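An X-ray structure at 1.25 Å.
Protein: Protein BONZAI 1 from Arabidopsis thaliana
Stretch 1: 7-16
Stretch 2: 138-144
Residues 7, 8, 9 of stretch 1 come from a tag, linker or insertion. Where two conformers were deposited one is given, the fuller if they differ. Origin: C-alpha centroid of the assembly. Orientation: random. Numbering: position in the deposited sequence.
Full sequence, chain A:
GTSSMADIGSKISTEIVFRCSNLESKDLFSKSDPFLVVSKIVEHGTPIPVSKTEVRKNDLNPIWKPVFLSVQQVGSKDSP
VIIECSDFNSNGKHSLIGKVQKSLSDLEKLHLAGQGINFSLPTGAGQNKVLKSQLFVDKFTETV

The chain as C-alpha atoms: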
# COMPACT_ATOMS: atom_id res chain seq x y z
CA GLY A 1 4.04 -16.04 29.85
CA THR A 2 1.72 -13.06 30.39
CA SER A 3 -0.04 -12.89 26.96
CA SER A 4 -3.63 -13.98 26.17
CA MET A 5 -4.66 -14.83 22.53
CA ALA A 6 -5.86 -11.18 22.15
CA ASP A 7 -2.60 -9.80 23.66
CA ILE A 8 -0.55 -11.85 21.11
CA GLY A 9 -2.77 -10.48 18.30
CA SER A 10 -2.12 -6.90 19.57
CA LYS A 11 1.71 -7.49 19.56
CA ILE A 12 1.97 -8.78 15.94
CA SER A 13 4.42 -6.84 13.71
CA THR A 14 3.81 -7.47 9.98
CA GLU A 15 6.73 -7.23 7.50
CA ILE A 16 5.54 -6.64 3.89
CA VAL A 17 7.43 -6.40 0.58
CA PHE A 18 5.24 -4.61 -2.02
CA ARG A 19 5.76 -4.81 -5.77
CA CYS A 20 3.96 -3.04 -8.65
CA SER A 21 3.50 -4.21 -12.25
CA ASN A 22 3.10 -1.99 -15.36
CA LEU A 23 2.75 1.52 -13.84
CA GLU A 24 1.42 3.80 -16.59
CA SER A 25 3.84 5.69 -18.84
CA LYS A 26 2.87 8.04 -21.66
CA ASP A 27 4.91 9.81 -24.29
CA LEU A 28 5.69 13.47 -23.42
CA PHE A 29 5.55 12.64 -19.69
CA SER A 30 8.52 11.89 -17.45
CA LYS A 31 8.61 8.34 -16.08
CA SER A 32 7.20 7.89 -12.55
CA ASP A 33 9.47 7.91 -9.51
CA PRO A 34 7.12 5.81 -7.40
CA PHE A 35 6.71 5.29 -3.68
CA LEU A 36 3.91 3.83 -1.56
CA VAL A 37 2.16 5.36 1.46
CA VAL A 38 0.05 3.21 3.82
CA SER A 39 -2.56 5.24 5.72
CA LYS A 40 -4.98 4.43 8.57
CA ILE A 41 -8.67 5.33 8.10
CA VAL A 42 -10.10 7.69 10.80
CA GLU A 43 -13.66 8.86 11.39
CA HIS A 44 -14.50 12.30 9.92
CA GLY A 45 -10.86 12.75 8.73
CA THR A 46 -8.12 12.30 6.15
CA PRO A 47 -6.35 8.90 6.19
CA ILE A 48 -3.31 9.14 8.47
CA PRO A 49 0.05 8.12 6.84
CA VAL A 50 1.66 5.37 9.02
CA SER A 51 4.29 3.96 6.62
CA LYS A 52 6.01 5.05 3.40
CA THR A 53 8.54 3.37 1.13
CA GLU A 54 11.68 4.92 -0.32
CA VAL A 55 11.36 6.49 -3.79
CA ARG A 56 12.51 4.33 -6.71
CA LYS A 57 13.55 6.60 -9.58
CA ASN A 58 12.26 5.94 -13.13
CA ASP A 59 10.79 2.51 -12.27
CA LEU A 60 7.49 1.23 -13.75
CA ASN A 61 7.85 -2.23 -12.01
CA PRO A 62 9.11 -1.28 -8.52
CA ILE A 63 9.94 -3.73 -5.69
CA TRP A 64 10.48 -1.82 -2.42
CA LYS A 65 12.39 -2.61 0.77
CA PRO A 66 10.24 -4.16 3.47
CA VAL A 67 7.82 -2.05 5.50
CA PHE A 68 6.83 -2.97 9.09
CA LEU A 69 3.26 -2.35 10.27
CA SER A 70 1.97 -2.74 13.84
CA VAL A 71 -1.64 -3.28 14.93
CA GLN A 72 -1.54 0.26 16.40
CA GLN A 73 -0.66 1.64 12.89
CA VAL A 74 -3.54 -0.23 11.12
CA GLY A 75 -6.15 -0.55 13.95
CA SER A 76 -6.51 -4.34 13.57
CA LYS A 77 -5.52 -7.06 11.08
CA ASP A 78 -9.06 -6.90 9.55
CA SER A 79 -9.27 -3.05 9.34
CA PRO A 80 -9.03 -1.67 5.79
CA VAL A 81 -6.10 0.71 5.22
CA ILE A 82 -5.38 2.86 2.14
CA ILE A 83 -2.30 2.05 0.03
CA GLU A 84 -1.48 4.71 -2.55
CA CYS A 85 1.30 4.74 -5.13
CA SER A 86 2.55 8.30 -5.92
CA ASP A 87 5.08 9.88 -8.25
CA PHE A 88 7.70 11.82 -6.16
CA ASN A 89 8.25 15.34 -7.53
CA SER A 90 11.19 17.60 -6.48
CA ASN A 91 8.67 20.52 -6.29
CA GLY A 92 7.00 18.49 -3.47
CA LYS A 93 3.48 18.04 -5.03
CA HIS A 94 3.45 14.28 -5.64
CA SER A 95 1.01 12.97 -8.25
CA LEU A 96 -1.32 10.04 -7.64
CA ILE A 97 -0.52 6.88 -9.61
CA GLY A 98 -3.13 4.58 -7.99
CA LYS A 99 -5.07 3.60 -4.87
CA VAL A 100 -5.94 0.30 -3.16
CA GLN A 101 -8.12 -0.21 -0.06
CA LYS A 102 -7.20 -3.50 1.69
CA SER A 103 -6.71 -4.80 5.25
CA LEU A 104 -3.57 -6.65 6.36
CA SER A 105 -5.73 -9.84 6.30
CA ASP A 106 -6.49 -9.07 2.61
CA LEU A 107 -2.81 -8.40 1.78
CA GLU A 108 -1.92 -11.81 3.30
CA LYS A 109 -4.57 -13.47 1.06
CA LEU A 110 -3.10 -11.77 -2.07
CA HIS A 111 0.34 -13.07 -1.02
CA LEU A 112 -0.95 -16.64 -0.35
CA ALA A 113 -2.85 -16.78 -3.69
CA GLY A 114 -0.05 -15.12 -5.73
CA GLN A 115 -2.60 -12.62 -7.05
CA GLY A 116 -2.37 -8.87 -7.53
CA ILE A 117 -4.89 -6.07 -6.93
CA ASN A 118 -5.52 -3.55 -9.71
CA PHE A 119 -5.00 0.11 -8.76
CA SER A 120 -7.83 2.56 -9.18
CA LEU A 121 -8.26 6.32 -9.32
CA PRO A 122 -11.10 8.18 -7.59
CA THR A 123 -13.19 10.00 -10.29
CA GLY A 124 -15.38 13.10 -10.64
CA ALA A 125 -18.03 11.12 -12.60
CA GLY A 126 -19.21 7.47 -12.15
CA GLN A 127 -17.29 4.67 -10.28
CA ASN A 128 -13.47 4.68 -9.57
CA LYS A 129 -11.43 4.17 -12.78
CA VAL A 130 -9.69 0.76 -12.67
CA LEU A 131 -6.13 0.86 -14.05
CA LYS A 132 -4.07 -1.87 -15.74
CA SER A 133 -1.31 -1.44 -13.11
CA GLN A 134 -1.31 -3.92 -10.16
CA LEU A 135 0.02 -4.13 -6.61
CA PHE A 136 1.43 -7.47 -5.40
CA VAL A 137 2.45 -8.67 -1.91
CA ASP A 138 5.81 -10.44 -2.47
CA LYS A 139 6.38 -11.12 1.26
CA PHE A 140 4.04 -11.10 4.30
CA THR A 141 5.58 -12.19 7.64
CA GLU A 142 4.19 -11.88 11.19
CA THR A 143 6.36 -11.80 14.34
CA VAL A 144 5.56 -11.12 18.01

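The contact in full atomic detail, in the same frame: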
# COMPACT_ATOMS: atom_id res chain seq x y z
N ASP A 7 -3.83 -10.58 23.40
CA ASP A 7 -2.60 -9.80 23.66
C ASP A 7 -1.61 -10.14 22.54
O ASP A 7 -0.97 -9.24 21.97
CB ASP A 7 -1.94 -10.18 24.96
CG ASP A 7 -2.71 -9.78 26.18
OD1 ASP A 7 -3.69 -8.97 26.07
OD2 ASP A 7 -2.37 -10.33 27.25
N ILE A 8 -1.52 -11.42 22.17
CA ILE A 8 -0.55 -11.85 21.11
C ILE A 8 -1.00 -11.16 19.81
O ILE A 8 -0.12 -10.60 19.10
CB ILE A 8 -0.51 -13.38 20.98
CG1 ILE A 8 0.08 -14.03 22.23
CG2 ILE A 8 0.29 -13.74 19.73
CD1 ILE A 8 -0.19 -15.49 22.31
N GLY A 9 -2.29 -11.17 19.50
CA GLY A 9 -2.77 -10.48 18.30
C GLY A 9 -2.32 -9.03 18.30
O GLY A 9 -1.87 -8.51 17.24
N SER A 10 -2.47 -8.34 19.42
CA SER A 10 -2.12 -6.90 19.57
C SER A 10 -0.63 -6.64 19.37
O SER A 10 -0.26 -5.49 19.00
CB SER A 10 -2.57 -6.43 20.94
OG SER A 10 -2.61 -5.01 21.02
N LYS A 11 0.23 -7.63 19.61
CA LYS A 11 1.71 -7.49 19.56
C LYS A 11 2.24 -7.84 18.16
O LYS A 11 3.43 -7.77 17.99
CB LYS A 11 2.35 -8.42 20.60
CG LYS A 11 2.04 -8.08 22.05
CD LYS A 11 2.47 -9.23 22.97
CE LYS A 11 3.94 -9.24 23.31
NZ LYS A 11 4.28 -10.48 24.06
N ILE A 12 1.42 -8.32 17.23
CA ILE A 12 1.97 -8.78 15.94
C ILE A 12 2.51 -7.60 15.11
O ILE A 12 1.80 -6.59 14.91
CB ILE A 12 0.97 -9.63 15.15
CG1 ILE A 12 0.74 -10.98 15.82
CG2 ILE A 12 1.47 -9.78 13.71
CD1 ILE A 12 -0.38 -11.79 15.21
N SER A 13 3.76 -7.75 14.67
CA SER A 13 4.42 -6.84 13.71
C SER A 13 4.42 -7.56 12.36
O SER A 13 4.85 -8.71 12.28
CB SER A 13 5.80 -6.49 14.13
OG SER A 13 6.45 -5.66 13.20
N THR A 14 3.91 -6.88 11.32
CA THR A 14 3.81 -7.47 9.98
C THR A 14 4.89 -6.84 9.08
O THR A 14 4.90 -5.60 8.92
CB THR A 14 2.40 -7.29 9.41
OG1 THR A 14 1.47 -7.86 10.34
CG2 THR A 14 2.24 -7.98 8.08
N GLU A 15 5.72 -7.67 8.48
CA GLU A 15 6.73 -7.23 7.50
C GLU A 15 6.17 -7.52 6.11
O GLU A 15 5.80 -8.69 5.82
CB GLU A 15 8.02 -8.00 7.77
CG GLU A 15 9.08 -7.63 6.75
CD GLU A 15 10.42 -8.32 6.95
OE1 GLU A 15 10.57 -9.02 7.97
OE2 GLU A 15 11.30 -8.13 6.11
N ILE A 16 6.15 -6.53 5.24
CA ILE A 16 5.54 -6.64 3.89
C ILE A 16 6.48 -6.10 2.85
O ILE A 16 7.02 -4.98 3.00
CB ILE A 16 4.18 -5.90 3.80
CG1 ILE A 16 3.25 -6.33 4.94
CG2 ILE A 16 3.59 -6.14 2.40
CD1 ILE A 16 1.84 -5.77 4.86
N ASP A 138 4.74 -9.44 -2.20
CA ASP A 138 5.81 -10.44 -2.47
C ASP A 138 6.16 -11.17 -1.19
O ASP A 138 6.60 -12.31 -1.23
CB ASP A 138 7.09 -9.79 -3.00
CG ASP A 138 7.14 -9.60 -4.51
OD1 ASP A 138 6.12 -9.87 -5.19
OD2 ASP A 138 8.23 -9.17 -4.97
N LYS A 139 6.07 -10.50 -0.05
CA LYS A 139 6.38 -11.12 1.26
C LYS A 139 5.40 -10.58 2.29
O LYS A 139 5.05 -9.38 2.26
CB LYS A 139 7.79 -10.77 1.73
CG LYS A 139 8.17 -11.31 3.09
CD LYS A 139 9.56 -10.96 3.49
CE LYS A 139 10.08 -11.82 4.63
NZ LYS A 139 11.49 -11.50 4.93
N PHE A 140 4.99 -11.44 3.22
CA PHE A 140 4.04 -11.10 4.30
C PHE A 140 4.43 -11.99 5.49
O PHE A 140 4.15 -13.21 5.40
CB PHE A 140 2.59 -11.32 3.92
CG PHE A 140 1.59 -10.79 4.91
CD1 PHE A 140 1.30 -11.51 6.07
CD2 PHE A 140 0.90 -9.61 4.69
CE1 PHE A 140 0.35 -11.01 6.97
CE2 PHE A 140 -0.05 -9.14 5.60
CZ PHE A 140 -0.28 -9.84 6.76
N THR A 141 5.05 -11.42 6.50
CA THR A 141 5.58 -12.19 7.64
C THR A 141 5.16 -11.51 8.93
O THR A 141 5.41 -10.33 9.11
CB THR A 141 7.11 -12.34 7.57
OG1 THR A 141 7.46 -12.94 6.31
CG2 THR A 141 7.62 -13.20 8.70
N GLU A 142 4.63 -12.30 9.84
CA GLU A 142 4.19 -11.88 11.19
C GLU A 142 5.17 -12.38 12.25
O GLU A 142 5.64 -13.52 12.16
CB GLU A 142 2.83 -12.45 11.50
CG GLU A 142 1.73 -11.83 10.67
CD GLU A 142 0.37 -12.43 10.93
OE1 GLU A 142 0.30 -13.63 11.23
OE2 GLU A 142 -0.64 -11.74 10.77
N THR A 143 5.50 -11.50 13.17
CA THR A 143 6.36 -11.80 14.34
C THR A 143 5.77 -11.15 15.58
O THR A 143 5.12 -10.09 15.49
CB THR A 143 7.81 -11.32 14.15
OG1 THR A 143 8.58 -11.81 15.25
CG2 THR A 143 7.95 -9.81 14.06
N VAL A 144 6.03 -11.72 16.74
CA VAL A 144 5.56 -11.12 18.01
C VAL A 144 6.68 -10.30 18.69
O VAL A 144 7.79 -10.85 18.54
CB VAL A 144 5.02 -12.26 18.91
CG1 VAL A 144 4.63 -11.72 20.28
CG2 VAL A 144 3.85 -12.95 18.25
O HOH W 1 -0.99 -9.13 10.23

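What fixes the register in which the side chains meet? The strand of Ser 13 to Ile 16 runs antiparallel to the strand that leads up to Thr 143, and four backbone hydrogen bonds hold the two together. Ser 13 N donates to Thr 143 O at 2.8 Å and Thr 143 N returns a bond to Ser 13 O at 3.0 Å; two residues along, Glu 15 N reaches Thr 141 O at 2.8 Å and Thr 141 N reaches Glu 15 O at 2.9 Å. Between these pairs the chains draw closer, with Thr 14 CA and Glu 142 CA 4.6 Å apart, and CA-H...O contacts such as Thr 14 CA to Thr 141 O at 3.4 Å fill the intervals. Side chains therefore alternate: Thr 14, Ile 16, Phe 140 and Glu 142 share one face, while Ser 13, Glu 15, Thr 141 and Thr 143 share the other.

How does the Phe 140 ring come to lie against the neighbouring strand? Its chi1 is t (-171°) and its chi2 is -79°, and the end of the side chain comes nearer to the other strand. Thr 14, with chi1 m, places its methyl over one face of the ring: CG2 lies 3.6 Å from the centroid of the Phe 140 ring and 20° off the ring normal, a CH-pi contact. Ile 16, with chi1 m and chi2 t, extends its CD1 to 3.9 Å from Phe 140 CE2. All three residues are buried, so this packing removes apolar surface from solvent.

What becomes of the polar atoms on that same face? The m rotamer that sends the Thr 14 methyl to the ring leaves its hydroxyl on another side of CB, where a water donates to Thr 14 OG1 at 2.8 Å. The same water donates to Glu 142 OE2 at 2.7 Å. Glu 142, m at chi1 and t at chi2, carries its carboxylate far enough out to share this water, and its aliphatic part also packs on Ile 12, with Glu 142 CG 3.7 Å from Ile 12 CG2.

Why is Glu 15 so extended on the other face? Its chi1 and chi2 are both t, and Lys 139 is t at all four chi angles, so two long side chains reach out and meet near their ends. Glu 15 OE2 and Lys 139 NZ form a salt bridge at 3.6 Å, a rather long one. It is a diagonal pairing, since Glu 15 lies opposite Thr 141 in the register.

What closes the contact at the chain's C-terminal end? Val 144, with chi1 t, sets its CG2 3.9 Å from CG2 of Ile 8, a tag residue, and 4.4 Å from Ile 12 CG1. Its other methyl, CG1, lies 4.0 Å from Lys 11 CE, so the methylene chain of that lysine also lines the terminal valine.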